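Local coordinates for uncharacterized protein PA0076 (Pseudomonas aeruginosa PAO1, PDB 2QNU) that is of unknown molecular function but carries the name TagF and is probably an accessory protein of the type VI secretion system, at residues L89-L94 against E130-A135; E116-S121 against Q134-L139. All blocks are in the same frame, centred on the assembly; numbering follows the deposited sequence.

Interaction 1. Residues L89-L94 against E130-A135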
loop_
_atom_site.group_PDB
_atom_site.type_symbol
_atom_site.label_atom_id
_atom_site.label_comp_id
_atom_site.label_asym_id
_atom_site.label_seq_id
_atom_site.Cartn_x
_atom_site.Cartn_y
_atom_site.Cartn_z
ATOM N N LEU B 89 -3.839 -27.122 -9.192
ATOM C CA LEU B 89 -2.510 -27.152 -9.841
ATOM C C LEU B 89 -1.980 -25.734 -9.782
ATOM O O LEU B 89 -2.651 -24.770 -10.153
ATOM C CB LEU B 89 -2.643 -27.565 -11.300
ATOM C CG LEU B 89 -1.365 -27.573 -12.185
ATOM C CD1 LEU B 89 -0.393 -28.596 -11.686
ATOM C CD2 LEU B 89 -1.774 -27.928 -13.575
ATOM N N THR B 90 -0.760 -25.607 -9.329
ATOM C CA THR B 90 -0.171 -24.309 -9.156
ATOM C C THR B 90 1.096 -24.263 -9.946
ATOM O O THR B 90 1.848 -25.195 -9.887
ATOM C CB THR B 90 0.178 -24.078 -7.630
ATOM O OG1 THR B 90 -0.983 -24.303 -6.855
ATOM C CG2 THR B 90 0.671 -22.674 -7.380
ATOM N N VAL B 91 1.301 -23.171 -10.670
ATOM C CA VAL B 91 2.630 -22.786 -11.167
ATOM C C VAL B 91 3.112 -21.579 -10.319
ATOM O O VAL B 91 2.384 -20.576 -10.155
ATOM C CB VAL B 91 2.550 -22.413 -12.636
ATOM C CG1 VAL B 91 3.883 -21.814 -13.157
ATOM C CG2 VAL B 91 2.104 -23.647 -13.451
ATOM N N ALA B 92 4.321 -21.708 -9.772
ATOM C CA ALA B 92 4.872 -20.732 -8.803
ATOM C C ALA B 92 6.323 -20.385 -9.102
ATOM O O ALA B 92 7.129 -21.253 -9.422
ATOM C CB ALA B 92 4.785 -21.286 -7.422
ATOM N N CYS B 93 6.620 -19.094 -9.014
ATOM C CA CYS B 93 7.990 -18.620 -9.029
ATOM C C CYS B 93 8.382 -18.056 -7.652
ATOM O O CYS B 93 7.773 -17.120 -7.141
ATOM C CB CYS B 93 8.120 -17.553 -10.087
ATOM S SG CYS B 93 9.730 -16.957 -10.160
ATOM N N LEU B 94 9.418 -18.623 -7.069
ATOM C CA LEU B 94 9.948 -18.153 -5.803
ATOM C C LEU B 94 10.887 -16.956 -5.997
ATOM O O LEU B 94 11.757 -17.026 -6.764
ATOM C CB LEU B 94 10.706 -19.282 -5.151
ATOM C CG LEU B 94 9.989 -19.943 -3.982
ATOM C CD1 LEU B 94 9.076 -21.012 -4.471
ATOM C CD2 LEU B 94 11.056 -20.508 -2.999
ATOM N N GLU B 130 4.768 -34.202 -20.337
ATOM C CA GLU B 130 6.176 -33.845 -20.643
ATOM C C GLU B 130 6.286 -32.427 -21.212
ATOM O O GLU B 130 7.217 -31.702 -20.873
ATOM C CB GLU B 130 6.854 -34.812 -21.651
ATOM C CG GLU B 130 6.606 -36.317 -21.533
ATOM C CD GLU B 130 6.867 -37.111 -22.894
ATOM O OE1 GLU B 130 5.918 -37.784 -23.411
ATOM O OE2 GLU B 130 8.001 -37.074 -23.461
ATOM N N ALA B 131 5.345 -32.036 -22.075
ATOM C CA ALA B 131 5.351 -30.695 -22.707
ATOM C C ALA B 131 5.028 -29.544 -21.722
ATOM O O ALA B 131 5.669 -28.447 -21.720
ATOM C CB ALA B 131 4.358 -30.684 -23.883
ATOM N N PHE B 132 4.039 -29.785 -20.875
ATOM C CA PHE B 132 3.760 -28.873 -19.758
ATOM C C PHE B 132 4.995 -28.642 -18.873
ATOM O O PHE B 132 5.373 -27.497 -18.663
ATOM C CB PHE B 132 2.631 -29.418 -18.913
ATOM C CG PHE B 132 2.386 -28.647 -17.656
ATOM C CD1 PHE B 132 2.694 -29.196 -16.425
ATOM C CD2 PHE B 132 1.837 -27.380 -17.706
ATOM C CE1 PHE B 132 2.435 -28.506 -15.271
ATOM C CE2 PHE B 132 1.609 -26.671 -16.538
ATOM C CZ PHE B 132 1.941 -27.222 -15.325
ATOM N N GLU B 133 5.635 -29.724 -18.423
ATOM C CA GLU B 133 6.804 -29.619 -17.528
ATOM C C GLU B 133 7.915 -28.839 -18.192
ATOM O O GLU B 133 8.480 -27.941 -17.596
ATOM C CB GLU B 133 7.316 -30.993 -17.136
ATOM C CG GLU B 133 6.332 -31.788 -16.249
ATOM C CD GLU B 133 6.776 -33.252 -16.003
ATOM O OE1 GLU B 133 7.559 -33.824 -16.829
ATOM O OE2 GLU B 133 6.282 -33.823 -14.982
ATOM N N GLN B 134 8.190 -29.190 -19.442
ATOM C CA GLN B 134 9.165 -28.490 -20.302
ATOM C C GLN B 134 8.847 -27.040 -20.433
ATOM O O GLN B 134 9.700 -26.207 -20.235
ATOM C CB GLN B 134 9.231 -29.136 -21.688
ATOM C CG GLN B 134 10.065 -30.429 -21.681
ATOM C CD GLN B 134 9.865 -31.325 -22.924
ATOM O OE1 GLN B 134 9.220 -30.924 -23.909
ATOM N NE2 GLN B 134 10.434 -32.542 -22.883
ATOM N N ALA B 135 7.604 -26.718 -20.753
ATOM C CA ALA B 135 7.192 -25.314 -20.848
ATOM C C ALA B 135 7.393 -24.540 -19.534
ATOM O O ALA B 135 7.904 -23.432 -19.558
ATOM C CB ALA B 135 5.734 -25.199 -21.337
#
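F132 points the CZ end of its ring at two side chains of the strand, L89 and V91. This is a helix packed on one face of an antiparallel sheet: the ring comes from helix 129-137, and L89 and V91 sit on strand 89-95. CZ lies 4.0 Å from V91 CG2 and 4.2 Å from L89 CD2. Both methyl groups meet the ring obliquely. The L89 and F132 side chains point at each other from their two backbones, while those of V91 and F132 run alongside, pointing opposite ways. CG is anti to the backbone N, and this chi1 (173°) sends the F132 ring from the helix toward the strand. The backbones stay well apart, with V91 CA and E133 CA separated by 10.2 Å. All three touching residues are buried, but the surface they bury is small, 104 Å² in total.

L89 and V91 are two residues apart, so strand alternation puts both on the helix side. T90, between them, points away. The backbone bonds of the strand also alternate: L89 and V91 pair with M77 and V75 on strand 71-77, and T90 and A92 pair with Y7 and G5 on strand 4-7. That second neighbour supplies F6, whose ring packs edge-to-face with F132. L119 of helix 110-121 touches both L89 and V91, so the strand residues are packed by two helices. Beside F132, E133 makes a weak, long ion pair from OE2 to R19 NE. On the far face of the strand, T90 OG1 is hydrogen-bonded to W29 NE1.

Interaction 2. Residues E116-S121 against Q134-L139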
loop_
_atom_site.group_PDB
_atom_site.type_symbol
_atom_site.label_atom_id
_atom_site.label_comp_id
_atom_site.label_asym_id
_atom_site.label_seq_id
_atom_site.Cartn_x
_atom_site.Cartn_y
_atom_site.Cartn_z
ATOM N N GLU B 116 -1.222 -18.746 -17.093
ATOM C CA GLU B 116 -2.629 -19.248 -17.222
ATOM C C GLU B 116 -2.807 -20.113 -18.466
ATOM O O GLU B 116 -3.459 -21.156 -18.423
ATOM C CB GLU B 116 -3.622 -18.100 -17.293
ATOM C CG GLU B 116 -3.800 -17.318 -15.960
ATOM C CD GLU B 116 -4.780 -16.175 -16.118
ATOM O OE1 GLU B 116 -5.065 -15.829 -17.294
ATOM O OE2 GLU B 116 -5.297 -15.612 -15.090
ATOM N N SER B 117 -2.203 -19.709 -19.578
ATOM C CA SER B 117 -2.319 -20.552 -20.803
ATOM C C SER B 117 -1.685 -21.916 -20.577
ATOM O O SER B 117 -2.178 -22.959 -21.047
ATOM C CB SER B 117 -1.752 -19.808 -22.004
ATOM O OG SER B 117 -1.345 -20.714 -22.976
ATOM N N LEU B 118 -0.615 -21.978 -19.783
ATOM C CA LEU B 118 0.011 -23.285 -19.577
ATOM C C LEU B 118 -0.856 -24.187 -18.716
ATOM O O LEU B 118 -1.009 -25.337 -18.998
ATOM C CB LEU B 118 1.405 -23.164 -18.952
ATOM C CG LEU B 118 2.486 -22.632 -19.872
ATOM C CD1 LEU B 118 3.770 -22.637 -19.090
ATOM C CD2 LEU B 118 2.610 -23.442 -21.165
ATOM N N LEU B 119 -1.361 -23.662 -17.608
ATOM C CA LEU B 119 -2.283 -24.418 -16.761
ATOM C C LEU B 119 -3.519 -24.903 -17.581
ATOM O O LEU B 119 -4.011 -26.022 -17.375
ATOM C CB LEU B 119 -2.775 -23.525 -15.642
ATOM C CG LEU B 119 -1.775 -23.120 -14.521
ATOM C CD1 LEU B 119 -2.353 -22.036 -13.579
ATOM C CD2 LEU B 119 -1.411 -24.284 -13.716
ATOM N N LEU B 120 -4.049 -24.021 -18.421
ATOM C CA LEU B 120 -5.261 -24.349 -19.221
ATOM C C LEU B 120 -4.941 -25.522 -20.174
ATOM O O LEU B 120 -5.711 -26.463 -20.268
ATOM C CB LEU B 120 -5.789 -23.110 -19.953
ATOM C CG LEU B 120 -6.394 -22.134 -18.957
ATOM C CD1 LEU B 120 -6.430 -20.737 -19.516
ATOM C CD2 LEU B 120 -7.748 -22.498 -18.401
ATOM N N SER B 121 -3.747 -25.520 -20.752
ATOM C CA SER B 121 -3.304 -26.570 -21.637
ATOM C C SER B 121 -3.460 -27.957 -21.046
ATOM O O SER B 121 -3.627 -28.941 -21.797
ATOM C CB SER B 121 -1.847 -26.327 -22.106
ATOM O OG SER B 121 -0.893 -26.756 -21.131
ATOM N N GLN B 134 8.190 -29.190 -19.442
ATOM C CA GLN B 134 9.165 -28.490 -20.302
ATOM C C GLN B 134 8.847 -27.040 -20.433
ATOM O O GLN B 134 9.700 -26.207 -20.235
ATOM C CB GLN B 134 9.231 -29.136 -21.688
ATOM C CG GLN B 134 10.065 -30.429 -21.681
ATOM C CD GLN B 134 9.865 -31.325 -22.924
ATOM O OE1 GLN B 134 9.220 -30.924 -23.909
ATOM N NE2 GLN B 134 10.434 -32.542 -22.883
ATOM N N ALA B 135 7.604 -26.718 -20.753
ATOM C CA ALA B 135 7.192 -25.314 -20.848
ATOM C C ALA B 135 7.393 -24.540 -19.534
ATOM O O ALA B 135 7.904 -23.432 -19.558
ATOM C CB ALA B 135 5.734 -25.199 -21.337
ATOM N N VAL B 136 6.955 -25.103 -18.404
ATOM C CA VAL B 136 7.157 -24.470 -17.115
ATOM C C VAL B 136 8.667 -24.231 -16.847
ATOM O O VAL B 136 9.051 -23.157 -16.380
ATOM C CB VAL B 136 6.528 -25.300 -15.943
ATOM C CG1 VAL B 136 6.927 -24.709 -14.594
ATOM C CG2 VAL B 136 5.003 -25.357 -16.076
ATOM N N ALA B 137 9.495 -25.232 -17.155
ATOM C CA ALA B 137 10.930 -25.167 -16.876
ATOM C C ALA B 137 11.635 -24.140 -17.758
ATOM O O ALA B 137 12.661 -23.636 -17.370
ATOM C CB ALA B 137 11.570 -26.537 -17.076
ATOM N N GLN B 138 11.058 -23.834 -18.923
ATOM C CA GLN B 138 11.611 -22.873 -19.863
ATOM C C GLN B 138 11.085 -21.473 -19.598
ATOM O O GLN B 138 11.448 -20.504 -20.277
ATOM C CB GLN B 138 11.249 -23.275 -21.301
ATOM C CG GLN B 138 11.933 -24.565 -21.859
ATOM C CD GLN B 138 11.743 -24.744 -23.406
ATOM O OE1 GLN B 138 11.208 -23.843 -24.079
ATOM N NE2 GLN B 138 12.170 -25.912 -23.958
ATOM N N LEU B 139 10.228 -21.338 -18.597
ATOM C CA LEU B 139 9.535 -20.095 -18.383
ATOM C C LEU B 139 10.448 -19.125 -17.619
ATOM O O LEU B 139 11.097 -19.526 -16.630
ATOM C CB LEU B 139 8.247 -20.400 -17.616
ATOM C CG LEU B 139 6.947 -19.607 -17.699
ATOM C CD1 LEU B 139 6.289 -19.519 -19.035
ATOM C CD2 LEU B 139 5.962 -20.285 -16.725
#
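L118 lays its two end methyl groups against A135 CB. CD2 is the nearer at 3.6 Å from A135 CB, with CD1 at 3.9 Å from the same atom. L118 CD1 also meets L139, tip to tip, at 4.0 Å from L139 CD2. V136 adds a looser touch from the side of the sheet, with its CG2 4.2 Å from L118 CD1. L118 CG is anti to the carbonyl carbon (chi1 -72°), which sets the direction, and CD1 extends on from there, anti to CA (chi2 -178°), toward helix 129-137. A135 offers one methyl, and the L118 and A135 CA atoms come within 7.6 Å. L139 lies just past the helix, and its side chain points at helix 110-121, where it also touches V115.

This is a side-by-side helix pair lying on the sheet. L119 and V136 face the strands, V136 against V4 and F6. At the end of segment 116-121, S121 OG donates a hydrogen bond to L118 O at 2.6 Å, lying 17° out of the carbonyl plane. The side chains that meet are all hydrocarbon, so the contact between these segments rests on apolar packing that is only partly shielded from solvent.

In the fold
From the N terminus, strand 4-7 comes first and later lies next to strand 89-95. The chain then leaves that strand through helix 101-105 and helix 110-121, and returns along helix 129-137. Interaction 1 closes this longer excursion, with 35 residues between its segments. Interaction 2 closes a shorter one of 12 residues. The two loops cross rather than nest: interaction 2 opens inside interaction 1 and closes a few residues after it. The two share Q134 and A135, and their centres are about 5 Å apart. They also touch directly, through V91 CG2 and L119 CD2 at 3.6 Å. Together they tie two helices to each other and to one sheet face.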